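Local coordinates for protein endonuclease 2 (Arabidopsis thaliana, PDB 3W52) that cuts RNA and single-stranded DNA, and less readily double-stranded DNA, internally with the help of divalent metal ions, leaving 5'-phosphorylated products, at residues 58-63 and 84-89. Numbering follows the deposited sequence.
Sequences HYINTP and CVAGAI. With ZN (zinc ion), chain F; ADE (adenine), chain E.
The carbonyl of Y59 receives the backbone N-H of V85, with N to O at 3.0 Å, and so joins the residue just before strand 60-62 to the first turn of helix 85-96 in this S1/P1 nuclease fold. V85 N stands above the carbonyl plane, 47° out of it, yet the N-H points well at the oxygen (158°). C84, the N-cap residue, comes just before that turn; its sulfur is bonded to C74 in a disulfide, which links the helix start to the residue following helix 70-73.

Beside this bond, apolar side chains meet. I60 CG1 lies 3.7 Å from C84 SG and 3.8 Å from V85 CG1, the isoleucine and valine side chains crossing at about a right angle. With CG1 anti to its own carbonyl carbon (chi1 -70°) and the chain extended, I60 sends CD1 on to the methyl of A86. Branched V85 suits its position through its methyl CG1, which sits between the backbone N and carbonyl carbon and meets I60; small A86 leaves room for the isoleucine tip.

On the ligand side, the backbone presents two aromatic residues to the active site. H58 binds a zinc ion through ND1 at 2.2 Å, with D45, H120 and D124 among the other ligands, while its carbonyl oxygen accepts a hydrogen bond from H130 ND1. The Y59 ring carries adenine over one face in an offset (parallel-displaced) stack, C6 lying 3.7 Å above the ring centre, consistent with a base-binding site. With an alanine here, the base would probably lose its stacking surface and be free to shift. From slightly off the base plane, N61 ND2 adds a weak, bent hydrogen bond to adenine N1, 3.4 Å long.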
loop_
_atom_site.group_PDB
_atom_site.type_symbol
_atom_site.label_atom_id
_atom_site.label_comp_id
_atom_site.label_asym_id
_atom_site.label_seq_id
_atom_site.Cartn_x
_atom_site.Cartn_y
_atom_site.Cartn_z
ATOM N N HIS A 58 -1.025 -1.726 -10.184
ATOM C CA HIS A 58 -0.772 -2.064 -8.766
ATOM C C HIS A 58 0.664 -1.984 -8.351
ATOM O O HIS A 58 0.949 -2.067 -7.124
ATOM C CB HIS A 58 -1.244 -3.494 -8.463
ATOM C CG HIS A 58 -2.725 -3.665 -8.595
ATOM N ND1 HIS A 58 -3.531 -3.958 -7.507
ATOM C CD2 HIS A 58 -3.548 -3.509 -9.650
ATOM C CE1 HIS A 58 -4.798 -3.973 -7.894
ATOM N NE2 HIS A 58 -4.839 -3.709 -9.197
ATOM N N TYR A 59 1.604 -1.828 -9.300
ATOM C CA TYR A 59 3.004 -1.856 -8.866
ATOM C C TYR A 59 3.877 -1.000 -9.822
ATOM O O TYR A 59 3.330 -0.346 -10.700
ATOM C CB TYR A 59 3.533 -3.274 -8.874
ATOM C CG TYR A 59 3.293 -3.956 -10.217
ATOM C CD1 TYR A 59 4.188 -3.755 -11.287
ATOM C CD2 TYR A 59 2.149 -4.744 -10.428
ATOM C CE1 TYR A 59 3.964 -4.333 -12.541
ATOM C CE2 TYR A 59 1.931 -5.314 -11.698
ATOM C CZ TYR A 59 2.846 -5.099 -12.728
ATOM O OH TYR A 59 2.608 -5.705 -13.967
ATOM N N ILE A 60 5.167 -0.969 -9.517
ATOM C CA ILE A 60 6.181 -0.287 -10.339
ATOM C C ILE A 60 7.311 -1.268 -10.504
ATOM O O ILE A 60 7.735 -1.860 -9.534
ATOM C CB ILE A 60 6.763 0.955 -9.609
ATOM C CG1 ILE A 60 5.703 2.036 -9.539
ATOM C CG2 ILE A 60 8.021 1.495 -10.384
ATOM C CD1 ILE A 60 6.046 3.176 -8.617
ATOM N N ASN A 61 7.768 -1.468 -11.743
ATOM C CA ASN A 61 8.920 -2.328 -12.007
ATOM C C ASN A 61 10.142 -1.432 -12.217
ATOM O O ASN A 61 10.077 -0.443 -12.987
ATOM C CB ASN A 61 8.719 -3.132 -13.298
ATOM C CG ASN A 61 7.890 -4.388 -13.101
ATOM O OD1 ASN A 61 7.238 -4.821 -14.030
ATOM N ND2 ASN A 61 7.930 -4.981 -11.939
ATOM N N THR A 62 11.243 -1.725 -11.529
ATOM C CA THR A 62 12.458 -0.896 -11.715
ATOM C C THR A 62 13.648 -1.784 -12.147
ATOM O O THR A 62 13.589 -3.038 -12.156
ATOM C CB THR A 62 12.933 -0.255 -10.377
ATOM O OG1 THR A 62 13.401 -1.316 -9.522
ATOM C CG2 THR A 62 11.762 0.417 -9.617
ATOM N N PRO A 63 14.758 -1.136 -12.565
ATOM C CA PRO A 63 15.947 -1.917 -12.937
ATOM C C PRO A 63 16.481 -2.471 -11.603
ATOM O O PRO A 63 16.006 -2.078 -10.523
ATOM C CB PRO A 63 16.934 -0.852 -13.408
ATOM C CG PRO A 63 16.024 0.216 -13.995
ATOM C CD PRO A 63 14.854 0.266 -13.010
ATOM N N CYS A 84 1.463 2.707 -14.006
ATOM C CA CYS A 84 2.083 2.044 -12.841
ATOM C C CYS A 84 1.333 2.649 -11.647
ATOM O O CYS A 84 0.537 3.554 -11.829
ATOM C CB CYS A 84 3.581 2.355 -12.748
ATOM S SG CYS A 84 3.998 4.031 -12.078
ATOM N N VAL A 85 1.600 2.131 -10.440
ATOM C CA VAL A 85 0.843 2.635 -9.275
ATOM C C VAL A 85 0.993 4.139 -9.009
ATOM O O VAL A 85 0.033 4.765 -8.580
ATOM C CB VAL A 85 1.131 1.730 -8.017
ATOM C CG1 VAL A 85 2.573 1.896 -7.465
ATOM C CG2 VAL A 85 0.015 2.032 -6.970
ATOM N N ALA A 86 2.155 4.733 -9.282
ATOM C CA ALA A 86 2.274 6.196 -9.051
ATOM C C ALA A 86 1.389 6.934 -10.042
ATOM O O ALA A 86 0.653 7.858 -9.676
ATOM C CB ALA A 86 3.706 6.670 -9.179
ATOM N N GLY A 87 1.443 6.532 -11.303
ATOM C CA GLY A 87 0.540 7.170 -12.277
ATOM C C GLY A 87 -0.939 6.959 -11.991
ATOM O O GLY A 87 -1.738 7.850 -12.285
ATOM N N ALA A 88 -1.310 5.807 -11.417
ATOM C CA ALA A 88 -2.699 5.531 -11.089
ATOM C C ALA A 88 -3.119 6.468 -9.959
ATOM O O ALA A 88 -4.245 6.984 -9.950
ATOM C CB ALA A 88 -2.850 4.111 -10.638
ATOM N N ILE A 89 -2.219 6.643 -8.995
ATOM C CA ILE A 89 -2.585 7.514 -7.891
ATOM C C ILE A 89 -2.818 8.973 -8.382
ATOM O O ILE A 89 -3.765 9.662 -7.963
ATOM C CB ILE A 89 -1.527 7.434 -6.801
ATOM C CG1 ILE A 89 -1.686 6.074 -6.051
ATOM C CG2 ILE A 89 -1.735 8.630 -5.818
ATOM C CD1 ILE A 89 -0.477 5.793 -5.036
HETATM ZN ZN ZN F . -3.193 -4.543 -5.449
HETATM N N9 ADE E . 2.523 -7.950 -8.062
HETATM C C8 ADE E . 2.000 -8.696 -9.112
HETATM N N7 ADE E . 2.769 -8.699 -10.185
HETATM C C5 ADE E . 3.858 -7.908 -9.823
HETATM C C6 ADE E . 5.000 -7.534 -10.521
HETATM N N6 ADE E . 5.247 -7.929 -11.765
HETATM N N1 ADE E . 5.894 -6.733 -9.891
HETATM C C2 ADE E . 5.624 -6.337 -8.612
HETATM N N3 ADE E . 4.577 -6.628 -7.853
HETATM C C4 ADE E . 3.717 -7.428 -8.524
#